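Local coordinates for envelope polyprotein (Puumala orthohantavirus, PDB 5FXU) that forms the ectodomain of the hantaviral surface glycoprotein Gn, which probably works with its partner glycoprotein Gc in cell attachment and entry, at residues A[210-215]-A[339-344]; A[255-260]-A[347-352]; A[286-291]-A[318-323]. All coordinates share one frame; numbering follows the deposited sequence.

Interaction 1: residues A[210-215]-A[339-344]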
ATOM      1  N   LYS A 210     -17.621  -0.975   4.011  1.00 49.89           N
ATOM      2  CA  LYS A 210     -18.976  -1.273   3.517  1.00 52.60           C
ATOM      3  C   LYS A 210     -18.979  -1.643   2.040  1.00 51.10           C
ATOM      4  O   LYS A 210     -19.726  -2.547   1.635  1.00 54.72           O
ATOM      5  CB  LYS A 210     -19.954  -0.126   3.777  1.00 57.90           C
ATOM      6  CG  LYS A 210     -20.270   0.097   5.260  1.00 62.87           C
ATOM      7  CD  LYS A 210     -21.516   0.962   5.444  1.00 67.85           C
ATOM      8  CE  LYS A 210     -21.981   1.079   6.929  1.00 72.31           C
ATOM      9  NZ  LYS A 210     -21.900  -0.096   7.871  1.00 71.66           N
ATOM     10  N   SER A 211     -18.130  -0.995   1.244  1.00 47.96           N
ATOM     11  CA  SER A 211     -18.012  -1.348  -0.165  1.00 47.14           C
ATOM     12  C   SER A 211     -17.536  -2.767  -0.328  1.00 48.11           C
ATOM     13  O   SER A 211     -18.106  -3.522  -1.111  1.00 53.27           O
ATOM     14  CB  SER A 211     -17.075  -0.404  -0.919  1.00 47.45           C
ATOM     15  OG  SER A 211     -17.413   0.960  -0.689  1.00 47.11           O
ATOM     16  N   PHE A 212     -16.554  -3.179   0.471  1.00 47.13           N
ATOM     17  CA  PHE A 212     -16.083  -4.567   0.427  1.00 45.86           C
ATOM     18  C   PHE A 212     -17.180  -5.540   0.845  1.00 47.32           C
ATOM     19  O   PHE A 212     -17.344  -6.603   0.253  1.00 46.27           O
ATOM     20  CB  PHE A 212     -14.832  -4.774   1.318  1.00 44.41           C
ATOM     21  CG  PHE A 212     -13.572  -4.239   0.727  1.00 42.19           C
ATOM     22  CD1 PHE A 212     -12.965  -4.897  -0.322  1.00 41.47           C
ATOM     23  CD2 PHE A 212     -13.001  -3.069   1.202  1.00 41.43           C
ATOM     24  CE1 PHE A 212     -11.821  -4.395  -0.890  1.00 41.02           C
ATOM     25  CE2 PHE A 212     -11.843  -2.567   0.640  1.00 41.04           C
ATOM     26  CZ  PHE A 212     -11.252  -3.231  -0.409  1.00 40.63           C
ATOM     27  N   GLU A 213     -17.908  -5.185   1.894  1.00 50.64           N
ATOM     28  CA  GLU A 213     -18.972  -6.051   2.431  1.00 54.44           C
ATOM     29  C   GLU A 213     -20.109  -6.305   1.391  1.00 57.16           C
ATOM     30  O   GLU A 213     -20.525  -7.454   1.196  1.00 55.06           O
ATOM     31  CB  GLU A 213     -19.473  -5.482   3.769  1.00 55.31           C
ATOM     32  CG  GLU A 213     -18.478  -5.759   4.912  1.00 56.75           C
ATOM     33  CD  GLU A 213     -18.696  -4.926   6.175  1.00 58.19           C
ATOM     34  OE1 GLU A 213     -19.615  -4.079   6.231  1.00 58.47           O
ATOM     35  OE2 GLU A 213     -17.930  -5.141   7.136  1.00 58.60           O
ATOM     36  N   THR A 214     -20.555  -5.261   0.685  1.00 59.07           N
ATOM     37  CA  THR A 214     -21.543  -5.451  -0.410  1.00 62.15           C
ATOM     38  C   THR A 214     -21.042  -6.446  -1.463  1.00 65.51           C
ATOM     39  O   THR A 214     -21.795  -7.263  -1.967  1.00 66.04           O
ATOM     40  CB  THR A 214     -21.968  -4.171  -1.148  1.00 62.44           C
ATOM     41  OG1 THR A 214     -20.850  -3.611  -1.857  1.00 62.56           O
ATOM     42  CG2 THR A 214     -22.589  -3.160  -0.188  1.00 62.68           C
ATOM     43  N   LEU A 215     -19.759  -6.387  -1.776  1.00 68.36           N
ATOM     44  CA  LEU A 215     -19.197  -7.271  -2.785  1.00 72.29           C
ATOM     45  C   LEU A 215     -19.091  -8.744  -2.343  1.00 74.37           C
ATOM     46  O   LEU A 215     -19.291  -9.642  -3.154  1.00 74.51           O
ATOM     47  CB  LEU A 215     -17.829  -6.720  -3.202  1.00 75.37           C
ATOM     48  CG  LEU A 215     -17.080  -7.385  -4.349  1.00 78.45           C
ATOM     49  CD1 LEU A 215     -17.875  -7.366  -5.648  1.00 81.36           C
ATOM     50  CD2 LEU A 215     -15.755  -6.664  -4.523  1.00 78.16           C
ATOM     51  N   LYS A 339     -11.450  -6.881  12.170  1.00 36.97           N
ATOM     52  CA  LYS A 339     -10.764  -6.942  10.888  1.00 34.92           C
ATOM     53  C   LYS A 339     -10.095  -5.622  10.537  1.00 32.00           C
ATOM     54  O   LYS A 339     -10.284  -4.596  11.210  1.00 31.22           O
ATOM     55  CB  LYS A 339     -11.714  -7.409   9.791  1.00 39.02           C
ATOM     56  CG  LYS A 339     -12.803  -6.433   9.389  1.00 41.21           C
ATOM     57  CD  LYS A 339     -13.661  -7.009   8.275  1.00 42.94           C
ATOM     58  CE  LYS A 339     -15.003  -6.307   8.195  1.00 43.91           C
ATOM     59  NZ  LYS A 339     -15.796  -6.847   7.067  1.00 45.43           N
ATOM     60  N   THR A 340      -9.272  -5.674   9.492  1.00 29.34           N
ATOM     61  CA  THR A 340      -8.432  -4.565   9.111  1.00 26.09           C
ATOM     62  C   THR A 340      -8.376  -4.384   7.612  1.00 25.64           C
ATOM     63  O   THR A 340      -8.722  -5.299   6.861  1.00 25.16           O
ATOM     64  CB  THR A 340      -6.978  -4.782   9.570  1.00 24.91           C
ATOM     65  OG1 THR A 340      -6.437  -5.928   8.907  1.00 23.83           O
ATOM     66  CG2 THR A 340      -6.906  -4.986  11.066  1.00 25.21           C
ATOM     67  N   LEU A 341      -7.880  -3.205   7.215  1.00 25.23           N
ATOM     68  CA  LEU A 341      -7.502  -2.885   5.836  1.00 25.41           C
ATOM     69  C   LEU A 341      -6.015  -2.606   5.812  1.00 25.41           C
ATOM     70  O   LEU A 341      -5.487  -1.936   6.710  1.00 25.22           O
ATOM     71  CB  LEU A 341      -8.231  -1.638   5.331  1.00 25.32           C
ATOM     72  CG  LEU A 341      -9.714  -1.828   4.993  1.00 26.16           C
ATOM     73  CD1 LEU A 341     -10.408  -0.485   4.937  1.00 27.43           C
ATOM     74  CD2 LEU A 341      -9.888  -2.559   3.684  1.00 26.15           C
ATOM     75  N   PRO A 342      -5.323  -3.095   4.778  1.00 24.43           N
ATOM     76  CA  PRO A 342      -3.890  -2.860   4.734  1.00 24.71           C
ATOM     77  C   PRO A 342      -3.549  -1.439   4.277  1.00 28.04           C
ATOM     78  O   PRO A 342      -4.302  -0.842   3.487  1.00 27.99           O
ATOM     79  CB  PRO A 342      -3.408  -3.899   3.732  1.00 25.18           C
ATOM     80  CG  PRO A 342      -4.584  -4.091   2.801  1.00 25.11           C
ATOM     81  CD  PRO A 342      -5.785  -3.969   3.682  1.00 24.63           C
ATOM     82  N   LEU A 343      -2.409  -0.926   4.753  1.00 28.33           N
ATOM     83  CA  LEU A 343      -1.941   0.419   4.404  1.00 30.08           C
ATOM     84  C   LEU A 343      -1.526   0.549   2.949  1.00 28.20           C
ATOM     85  O   LEU A 343      -1.767   1.584   2.325  1.00 28.17           O
ATOM     86  CB  LEU A 343      -0.777   0.860   5.302  1.00 33.90           C
ATOM     87  CG  LEU A 343      -1.068   1.146   6.760  1.00 38.13           C
ATOM     88  CD1 LEU A 343      -0.051   2.174   7.248  1.00 41.92           C
ATOM     89  CD2 LEU A 343      -2.477   1.631   7.046  1.00 39.59           C
ATOM     90  N   THR A 344      -0.870  -0.484   2.437  1.00 26.68           N
ATOM     91  CA  THR A 344      -0.532  -0.585   1.026  1.00 27.54           C
ATOM     92  C   THR A 344      -0.987  -1.931   0.501  1.00 26.91           C
ATOM     93  O   THR A 344      -1.166  -2.868   1.270  1.00 25.82           O
ATOM     94  CB  THR A 344       0.972  -0.457   0.760  1.00 29.03           C
ATOM     95  OG1 THR A 344       1.652  -1.635   1.223  1.00 31.19           O
ATOM     96  CG2 THR A 344       1.533   0.795   1.443  1.00 29.32           C
TER
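Phe212 and Glu213, neighbours on helix 208-216, meet Leu341 at the start of strand 340-354 and Lys339 just ahead of it: a helix packed on the beginning of that strand in the mainly beta Gn head, and an example of how one short contact can pair an apolar half with a charged half. Phe212 comes first along the helix. Its CA-CB bond points at the strand, and the ring touches the CD2 methyl of Leu341 through Phe212 CE2, at 3.6 Å, and more loosely through Phe212 CD2. The methyl approaches the ring obliquely. Leu341 likewise directs its CB toward the helix, so the apolar half is a simple meeting of two side chains. His333 stacks with the Phe212 ring, and Leu255 and Met258 of helix 249-260 also pack on it, which makes Phe212 a junction between the two helices and the strand.

One residue on, Glu213 reaches across by another route. Its CB does not point at the opposing segment, but an extended chain (chi2 164°) brings the carboxylate over to Lys339. Lys339 in turn stretches out fully beyond CG, starting from a chi1 of 70° that sets CG between the backbone N and the carbonyl carbon. The ammonium group has several partners: besides Glu213 it forms a salt bridge with Glu209, one turn earlier on the helix, and a hydrogen bond with the carbonyl oxygen of Val335. Two carboxylates round one buried amine would be expected to favour its charged form. In the salt bridge with Glu213, Lys339 NZ donates to Glu213 OE2 at 2.7 Å, and the oxygen receives it on its anti lone pair, the one turned away from the other carboxylate oxygen.

Interaction 2: residues A[255-260]-A[347-352]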
ATOM      1  N   LEU A 255     -10.994  -3.688  -6.642  1.00 32.03           N
ATOM      2  CA  LEU A 255     -11.737  -4.070  -5.466  1.00 33.86           C
ATOM      3  C   LEU A 255     -11.966  -5.562  -5.397  1.00 33.75           C
ATOM      4  O   LEU A 255     -11.872  -6.114  -4.309  1.00 31.27           O
ATOM      5  CB  LEU A 255     -13.084  -3.367  -5.373  1.00 37.09           C
ATOM      6  CG  LEU A 255     -13.012  -1.968  -4.799  1.00 38.66           C
ATOM      7  CD1 LEU A 255     -14.267  -1.226  -5.218  1.00 41.36           C
ATOM      8  CD2 LEU A 255     -12.883  -1.974  -3.284  1.00 39.60           C
ATOM      9  N   SER A 256     -12.316  -6.188  -6.526  1.00 34.51           N
ATOM     10  CA  SER A 256     -12.529  -7.631  -6.529  1.00 36.80           C
ATOM     11  C   SER A 256     -11.228  -8.397  -6.197  1.00 36.01           C
ATOM     12  O   SER A 256     -11.248  -9.259  -5.321  1.00 34.94           O
ATOM     13  CB  SER A 256     -13.246  -8.109  -7.791  1.00 37.69           C
ATOM     14  OG  SER A 256     -12.535  -7.715  -8.902  1.00 40.77           O
ATOM     15  N   ARG A 257     -10.105  -8.011  -6.804  1.00 36.82           N
ATOM     16  CA  ARG A 257      -8.822  -8.637  -6.472  1.00 38.62           C
ATOM     17  C   ARG A 257      -8.442  -8.382  -5.000  1.00 36.44           C
ATOM     18  O   ARG A 257      -7.910  -9.272  -4.355  1.00 35.63           O
ATOM     19  CB  ARG A 257      -7.714  -8.216  -7.416  1.00 42.24           C
ATOM     20  CG  ARG A 257      -7.979  -8.498  -8.882  1.00 47.97           C
ATOM     21  CD  ARG A 257      -7.279  -9.716  -9.471  1.00 52.27           C
ATOM     22  NE  ARG A 257      -7.680 -10.214 -10.820  1.00 57.84           N
ATOM     23  CZ  ARG A 257      -8.726  -9.852 -11.606  1.00 61.59           C
ATOM     24  NH1 ARG A 257      -9.601  -8.855 -11.333  1.00 61.03           N
ATOM     25  NH2 ARG A 257      -8.894 -10.520 -12.760  1.00 62.56           N
ATOM     26  N   MET A 258      -8.745  -7.198  -4.465  1.00 34.17           N
ATOM     27  CA  MET A 258      -8.554  -6.945  -3.035  1.00 33.14           C
ATOM     28  C   MET A 258      -9.400  -7.876  -2.186  1.00 32.74           C
ATOM     29  O   MET A 258      -8.926  -8.392  -1.190  1.00 32.15           O
ATOM     30  CB  MET A 258      -8.866  -5.493  -2.649  1.00 32.53           C
ATOM     31  CG  MET A 258      -7.766  -4.502  -3.002  1.00 31.75           C
ATOM     32  SD  MET A 258      -8.249  -2.790  -2.680  1.00 30.89           S
ATOM     33  CE  MET A 258      -6.736  -1.930  -3.080  1.00 30.93           C
ATOM     34  N   ALA A 259     -10.653  -8.069  -2.575  1.00 32.59           N
ATOM     35  CA  ALA A 259     -11.566  -8.900  -1.822  1.00 32.85           C
ATOM     36  C   ALA A 259     -11.128 -10.363  -1.782  1.00 32.95           C
ATOM     37  O   ALA A 259     -11.250 -10.995  -0.762  1.00 32.23           O
ATOM     38  CB  ALA A 259     -12.974  -8.771  -2.353  1.00 33.93           C
ATOM     39  N   PHE A 260     -10.520 -10.860  -2.852  1.00 34.06           N
ATOM     40  CA  PHE A 260     -10.025 -12.242  -2.877  1.00 35.28           C
ATOM     41  C   PHE A 260      -8.568 -12.395  -2.357  1.00 34.87           C
ATOM     42  O   PHE A 260      -8.234 -13.431  -1.795  1.00 35.71           O
ATOM     43  CB  PHE A 260     -10.285 -12.866  -4.251  1.00 37.41           C
ATOM     44  CG  PHE A 260     -11.758 -13.156  -4.484  1.00 39.93           C
ATOM     45  CD1 PHE A 260     -12.384 -14.266  -3.855  1.00 41.10           C
ATOM     46  CD2 PHE A 260     -12.553 -12.294  -5.266  1.00 40.68           C
ATOM     47  CE1 PHE A 260     -13.746 -14.523  -4.049  1.00 42.73           C
ATOM     48  CE2 PHE A 260     -13.919 -12.547  -5.460  1.00 41.76           C
ATOM     49  CZ  PHE A 260     -14.514 -13.655  -4.849  1.00 43.12           C
ATOM     50  N   GLY A 347      -1.148  -5.696  -6.332  1.00 32.96           N
ATOM     51  CA  GLY A 347      -1.752  -6.795  -7.069  1.00 31.60           C
ATOM     52  C   GLY A 347      -1.741  -6.565  -8.561  1.00 31.27           C
ATOM     53  O   GLY A 347      -1.031  -5.704  -9.051  1.00 30.38           O
ATOM     54  N   PHE A 348      -2.513  -7.371  -9.277  1.00 31.40           N
ATOM     55  CA  PHE A 348      -2.535  -7.368 -10.739  1.00 32.66           C
ATOM     56  C   PHE A 348      -3.970  -7.383 -11.241  1.00 33.74           C
ATOM     57  O   PHE A 348      -4.812  -8.072 -10.676  1.00 35.85           O
ATOM     58  CB  PHE A 348      -1.762  -8.560 -11.286  1.00 32.40           C
ATOM     59  CG  PHE A 348      -0.327  -8.582 -10.848  1.00 33.55           C
ATOM     60  CD1 PHE A 348       0.039  -9.161  -9.637  1.00 34.26           C
ATOM     61  CD2 PHE A 348       0.661  -7.994 -11.631  1.00 34.51           C
ATOM     62  CE1 PHE A 348       1.372  -9.171  -9.220  1.00 35.11           C
ATOM     63  CE2 PHE A 348       1.995  -8.012 -11.227  1.00 33.76           C
ATOM     64  CZ  PHE A 348       2.351  -8.591 -10.017  1.00 33.95           C
ATOM     65  N   ILE A 349      -4.240  -6.603 -12.286  1.00 34.75           N
ATOM     66  CA  ILE A 349      -5.535  -6.617 -12.958  1.00 34.47           C
ATOM     67  C   ILE A 349      -5.354  -6.716 -14.474  1.00 34.09           C
ATOM     68  O   ILE A 349      -4.380  -6.166 -15.034  1.00 33.68           O
ATOM     69  CB  ILE A 349      -6.406  -5.386 -12.601  1.00 34.90           C
ATOM     70  CG1 ILE A 349      -5.797  -4.076 -13.126  1.00 35.39           C
ATOM     71  CG2 ILE A 349      -6.621  -5.323 -11.096  1.00 36.03           C
ATOM     72  CD1 ILE A 349      -6.706  -2.870 -13.008  1.00 36.21           C
ATOM     73  N   PRO A 350      -6.287  -7.415 -15.149  1.00 33.07           N
ATOM     74  CA  PRO A 350      -6.273  -7.451 -16.604  1.00 33.27           C
ATOM     75  C   PRO A 350      -6.817  -6.154 -17.196  1.00 34.43           C
ATOM     76  O   PRO A 350      -7.850  -5.671 -16.749  1.00 36.34           O
ATOM     77  CB  PRO A 350      -7.189  -8.627 -16.919  1.00 33.86           C
ATOM     78  CG  PRO A 350      -8.170  -8.656 -15.796  1.00 33.16           C
ATOM     79  CD  PRO A 350      -7.402  -8.205 -14.591  1.00 33.26           C
ATOM     80  N   LEU A 351      -6.112  -5.582 -18.166  1.00 36.83           N
ATOM     81  CA  LEU A 351      -6.599  -4.410 -18.885  1.00 40.88           C
ATOM     82  C   LEU A 351      -6.818  -4.714 -20.358  1.00 42.67           C
ATOM     83  O   LEU A 351      -5.980  -5.349 -20.989  1.00 37.36           O
ATOM     84  CB  LEU A 351      -5.610  -3.252 -18.804  1.00 41.98           C
ATOM     85  CG  LEU A 351      -5.391  -2.588 -17.452  1.00 41.50           C
ATOM     86  CD1 LEU A 351      -4.253  -1.580 -17.425  1.00 43.41           C
ATOM     87  CD2 LEU A 351      -6.660  -1.913 -16.991  1.00 42.69           C
ATOM     88  N   PRO A 352      -7.936  -4.229 -20.917  1.00 48.29           N
ATOM     89  CA  PRO A 352      -8.134  -4.296 -22.349  1.00 52.33           C
ATOM     90  C   PRO A 352      -7.383  -3.159 -23.037  1.00 57.56           C
ATOM     91  O   PRO A 352      -7.289  -2.054 -22.497  1.00 59.78           O
ATOM     92  CB  PRO A 352      -9.639  -4.123 -22.487  1.00 52.97           C
ATOM     93  CG  PRO A 352     -10.004  -3.224 -21.367  1.00 51.61           C
ATOM     94  CD  PRO A 352      -9.051  -3.537 -20.250  1.00 50.14           C
TER
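The guanidinium of Arg257 has Pro350 CD over one face, 3.3 Å above the plane and displaced toward the rim, the two side chains coming from opposite directions. The touch falls mainly at the NH2 end: Arg257 NH2 is 3.3 Å from Pro350 CD and 3.6 Å from Pro350 CG. Phe348 O approaches the same group obliquely, but no hydrogen bond joins them; the nearest atom to that carbonyl is Arg257 CD, at 3.2 Å from Phe348 O. This is a case of an arginine working largely through its carbon chain and flat face. A bend at chi2 (-102°) carries the chain along the strand after CB has pointed toward it. At the bend, Arg257 CG lies 4.1 Å from Ile349 CG2, where the two side chains cross, so the aliphatic part of the arginine rests beside the isoleucine methyl. Gly347, whose CA is the one nearest to that of Arg257, has no side chain to put between helix and strand.

The segment axes of helix and strand come within 8.8 Å at an angle of 139°, running roughly against each other. Earlier on helix 249-260, Glu253 packs on both Ile349 and Pro350, while Glu265 touches Arg257 and bonds Phe348 N. Strand 340-354 pairs here with strand 185-197, and the helix also packs, through Leu255, Met258 and Ala259, against helix 208-216.

Interaction 3: residues A[286-291]-A[318-323]; sequences KAPSTE and DPVYIW
Val320 points its CB at the loop that carries Ala287 and Pro288, and the side chain of Pro288 meets it at about a right angle. The contact is made by a single branch of the valine. With chi1 at 174°, CG1 stands anti to the backbone N and is the methyl that reaches across, lying 4.0 Å from Pro288 CD. The same methyl, Val320 CG1, is 4.1 Å from the carbonyl carbon of Ala287, so it sits against the Ala287-Pro288 linkage and touches both residues. That linkage is a cis peptide, which helps to set the direction in which the chain leaves Ala287.

Ala287 also aims its CB at the opposing segment. There the methyl is shared between two residues: Val320 CG1 at 4.3 Å from Ala287 CB, and Ile322 CG1 at 4.1 Å from Ala287 CB. Ile322 arrives differently from Val320, for its CB is turned to the side and CG1 swings in toward the alanine. The side-chain contacts are all apolar, and no hydrogen bond crosses the pair; the separations describe light packing in a small patch.

Around this patch, Thr58 of strand 54-64 touches both Ala287 and Pro288, and Leu313 of strand 310-313 touches Val320 and Ile322. Beyond the patch, Pro288 opens a type I beta turn closed by the bond from Glu291 N to Pro288 O, part of the connection between antiparallel strands 278-285 and 296-302. The whole is a plain case of a beta-hairpin connection packed on the chain where it runs into strand 321-323, whose partners are strands 54-64 and 310-313, in a beta-rich glycoprotein head.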
ATOM      1  N   LYS A 286      -5.595  -6.159  21.837  1.00 41.54           N
ATOM      2  CA  LYS A 286      -6.252  -4.887  22.100  1.00 44.06           C
ATOM      3  C   LYS A 286      -5.619  -3.748  21.326  1.00 43.11           C
ATOM      4  O   LYS A 286      -4.438  -3.436  21.514  1.00 43.52           O
ATOM      5  CB  LYS A 286      -6.181  -4.577  23.579  1.00 47.82           C
ATOM      6  CG  LYS A 286      -6.695  -5.705  24.463  1.00 51.25           C
ATOM      7  CD  LYS A 286      -6.340  -5.446  25.918  1.00 54.26           C
ATOM      8  CE  LYS A 286      -7.077  -6.414  26.814  1.00 56.50           C
ATOM      9  NZ  LYS A 286      -6.546  -6.341  28.199  1.00 59.21           N
ATOM     10  N   ALA A 287      -6.408  -3.135  20.451  1.00 41.07           N
ATOM     11  CA  ALA A 287      -5.961  -1.996  19.660  1.00 39.98           C
ATOM     12  C   ALA A 287      -7.023  -0.906  19.718  1.00 39.09           C
ATOM     13  O   ALA A 287      -8.142  -1.147  19.281  1.00 37.98           O
ATOM     14  CB  ALA A 287      -5.706  -2.422  18.238  1.00 39.39           C
ATOM     15  N   PRO A 288      -6.717   0.257  20.298  1.00 39.40           N
ATOM     16  CA  PRO A 288      -5.434   0.535  20.966  1.00 40.63           C
ATOM     17  C   PRO A 288      -5.289  -0.281  22.259  1.00 42.04           C
ATOM     18  O   PRO A 288      -6.247  -0.913  22.691  1.00 42.09           O
ATOM     19  CB  PRO A 288      -5.477   2.051  21.234  1.00 41.25           C
ATOM     20  CG  PRO A 288      -6.917   2.409  21.193  1.00 41.51           C
ATOM     21  CD  PRO A 288      -7.568   1.458  20.220  1.00 40.34           C
ATOM     22  N   SER A 289      -4.092  -0.295  22.833  1.00 43.18           N
ATOM     23  CA  SER A 289      -3.800  -1.102  24.019  1.00 44.80           C
ATOM     24  C   SER A 289      -4.636  -0.732  25.238  1.00 47.42           C
ATOM     25  O   SER A 289      -4.812  -1.561  26.138  1.00 48.68           O
ATOM     26  CB  SER A 289      -2.321  -1.000  24.393  1.00 45.12           C
ATOM     27  OG  SER A 289      -1.991   0.311  24.804  1.00 44.46           O
ATOM     28  N   THR A 290      -5.147   0.504  25.252  1.00 48.61           N
ATOM     29  CA  THR A 290      -6.051   0.982  26.292  1.00 49.65           C
ATOM     30  C   THR A 290      -7.469   0.400  26.254  1.00 50.39           C
ATOM     31  O   THR A 290      -8.223   0.622  27.180  1.00 52.39           O
ATOM     32  CB  THR A 290      -6.178   2.503  26.220  1.00 49.51           C
ATOM     33  OG1 THR A 290      -6.572   2.874  24.901  1.00 46.97           O
ATOM     34  CG2 THR A 290      -4.859   3.160  26.572  1.00 49.86           C
ATOM     35  N   GLU A 291      -7.842  -0.340  25.210  1.00 50.49           N
ATOM     36  CA  GLU A 291      -9.142  -1.039  25.177  1.00 51.74           C
ATOM     37  C   GLU A 291      -9.205  -2.147  26.240  1.00 51.43           C
ATOM     38  O   GLU A 291      -8.223  -2.827  26.513  1.00 48.71           O
ATOM     39  CB  GLU A 291      -9.416  -1.651  23.797  1.00 52.64           C
ATOM     40  CG  GLU A 291      -9.546  -0.636  22.668  1.00 54.64           C
ATOM     41  CD  GLU A 291     -10.901   0.042  22.603  1.00 58.00           C
ATOM     42  OE1 GLU A 291     -11.916  -0.602  22.934  1.00 62.04           O
ATOM     43  OE2 GLU A 291     -10.956   1.223  22.180  1.00 63.93           O
ATOM     44  N   ASP A 318     -12.399   7.103  13.104  1.00 60.75           N
ATOM     45  CA  ASP A 318     -11.059   7.632  13.331  1.00 60.28           C
ATOM     46  C   ASP A 318     -10.099   6.465  13.237  1.00 56.25           C
ATOM     47  O   ASP A 318     -10.260   5.499  13.987  1.00 55.43           O
ATOM     48  CB  ASP A 318     -10.943   8.232  14.736  1.00 64.87           C
ATOM     49  CG  ASP A 318     -11.872   9.417  14.943  1.00 68.77           C
ATOM     50  OD1 ASP A 318     -12.104  10.198  13.981  1.00 69.74           O
ATOM     51  OD2 ASP A 318     -12.357   9.563  16.090  1.00 72.95           O
ATOM     52  N   PRO A 319      -9.105   6.553  12.328  1.00 50.93           N
ATOM     53  CA  PRO A 319      -8.212   5.424  12.091  1.00 47.78           C
ATOM     54  C   PRO A 319      -7.381   4.984  13.316  1.00 45.34           C
ATOM     55  O   PRO A 319      -6.791   5.820  14.006  1.00 44.48           O
ATOM     56  CB  PRO A 319      -7.295   5.923  10.972  1.00 48.19           C
ATOM     57  CG  PRO A 319      -7.347   7.411  11.044  1.00 49.40           C
ATOM     58  CD  PRO A 319      -8.697   7.762  11.586  1.00 50.04           C
ATOM     59  N   VAL A 320      -7.405   3.685  13.601  1.00 41.56           N
ATOM     60  CA  VAL A 320      -6.506   3.082  14.566  1.00 39.63           C
ATOM     61  C   VAL A 320      -5.496   2.289  13.761  1.00 36.54           C
ATOM     62  O   VAL A 320      -5.845   1.247  13.209  1.00 35.18           O
ATOM     63  CB  VAL A 320      -7.257   2.167  15.533  1.00 39.90           C
ATOM     64  CG1 VAL A 320      -6.283   1.433  16.444  1.00 40.23           C
ATOM     65  CG2 VAL A 320      -8.220   2.985  16.358  1.00 41.34           C
ATOM     66  N   TYR A 321      -4.269   2.794  13.691  1.00 34.58           N
ATOM     67  CA  TYR A 321      -3.228   2.180  12.882  1.00 33.77           C
ATOM     68  C   TYR A 321      -2.523   1.090  13.671  1.00 32.31           C
ATOM     69  O   TYR A 321      -2.232   1.259  14.846  1.00 32.69           O
ATOM     70  CB  TYR A 321      -2.211   3.228  12.400  1.00 34.64           C
ATOM     71  CG  TYR A 321      -2.747   4.207  11.401  1.00 35.70           C
ATOM     72  CD1 TYR A 321      -2.783   3.886  10.065  1.00 35.58           C
ATOM     73  CD2 TYR A 321      -3.209   5.475  11.791  1.00 37.57           C
ATOM     74  CE1 TYR A 321      -3.270   4.782   9.125  1.00 36.52           C
ATOM     75  CE2 TYR A 321      -3.704   6.388  10.860  1.00 38.28           C
ATOM     76  CZ  TYR A 321      -3.734   6.028   9.518  1.00 38.19           C
ATOM     77  OH  TYR A 321      -4.241   6.879   8.561  1.00 38.36           O
ATOM     78  N   ILE A 322      -2.248  -0.014  13.009  1.00 31.89           N
ATOM     79  CA  ILE A 322      -1.667  -1.190  13.634  1.00 33.02           C
ATOM     80  C   ILE A 322      -0.414  -1.626  12.920  1.00 31.10           C
ATOM     81  O   ILE A 322      -0.357  -1.632  11.722  1.00 30.15           O
ATOM     82  CB  ILE A 322      -2.674  -2.359  13.653  1.00 35.34           C
ATOM     83  CG1 ILE A 322      -3.804  -2.011  14.611  1.00 37.52           C
ATOM     84  CG2 ILE A 322      -2.047  -3.647  14.180  1.00 35.69           C
ATOM     85  CD1 ILE A 322      -5.126  -2.165  13.951  1.00 40.03           C
ATOM     86  N   TRP A 323       0.595  -1.950  13.708  1.00 31.18           N
ATOM     87  CA  TRP A 323       1.787  -2.597  13.259  1.00 30.70           C
ATOM     88  C   TRP A 323       1.884  -3.931  14.014  1.00 30.63           C
ATOM     89  O   TRP A 323       2.016  -3.936  15.232  1.00 30.94           O
ATOM     90  CB  TRP A 323       2.991  -1.708  13.581  1.00 31.21           C
ATOM     91  CG  TRP A 323       4.296  -2.324  13.229  1.00 31.76           C
ATOM     92  CD1 TRP A 323       4.570  -3.091  12.166  1.00 30.78           C
ATOM     93  CD2 TRP A 323       5.511  -2.186  13.956  1.00 33.01           C
ATOM     94  NE1 TRP A 323       5.870  -3.458  12.186  1.00 32.34           N
ATOM     95  CE2 TRP A 323       6.475  -2.912  13.281  1.00 33.13           C
ATOM     96  CE3 TRP A 323       5.872  -1.492  15.113  1.00 34.88           C
ATOM     97  CZ2 TRP A 323       7.795  -2.985  13.712  1.00 35.24           C
ATOM     98  CZ3 TRP A 323       7.169  -1.555  15.549  1.00 36.78           C
ATOM     99  CH2 TRP A 323       8.125  -2.303  14.849  1.00 36.65           C
TER

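In the fold
The three contacts show how a largely beta glycoprotein head ties distant parts of its chain together. Interactions 1 and 2 lie 14 Å apart between centres and share strand 340-354, with helix 208-216 in one and helix 249-260 in the other; their segments alternate along the chain, and the two helices touch through Phe212 CZ and Leu255 CD2, 3.5 Å apart. Interaction 3 is nested inside the loops closed by both others. Its centre is 17 Å from that of interaction 1, which it meets through Tyr321 and Leu343, and 29 Å from that of interaction 2, which it does not touch. The late strand 340-354 thus gathers two helices from earlier in the chain.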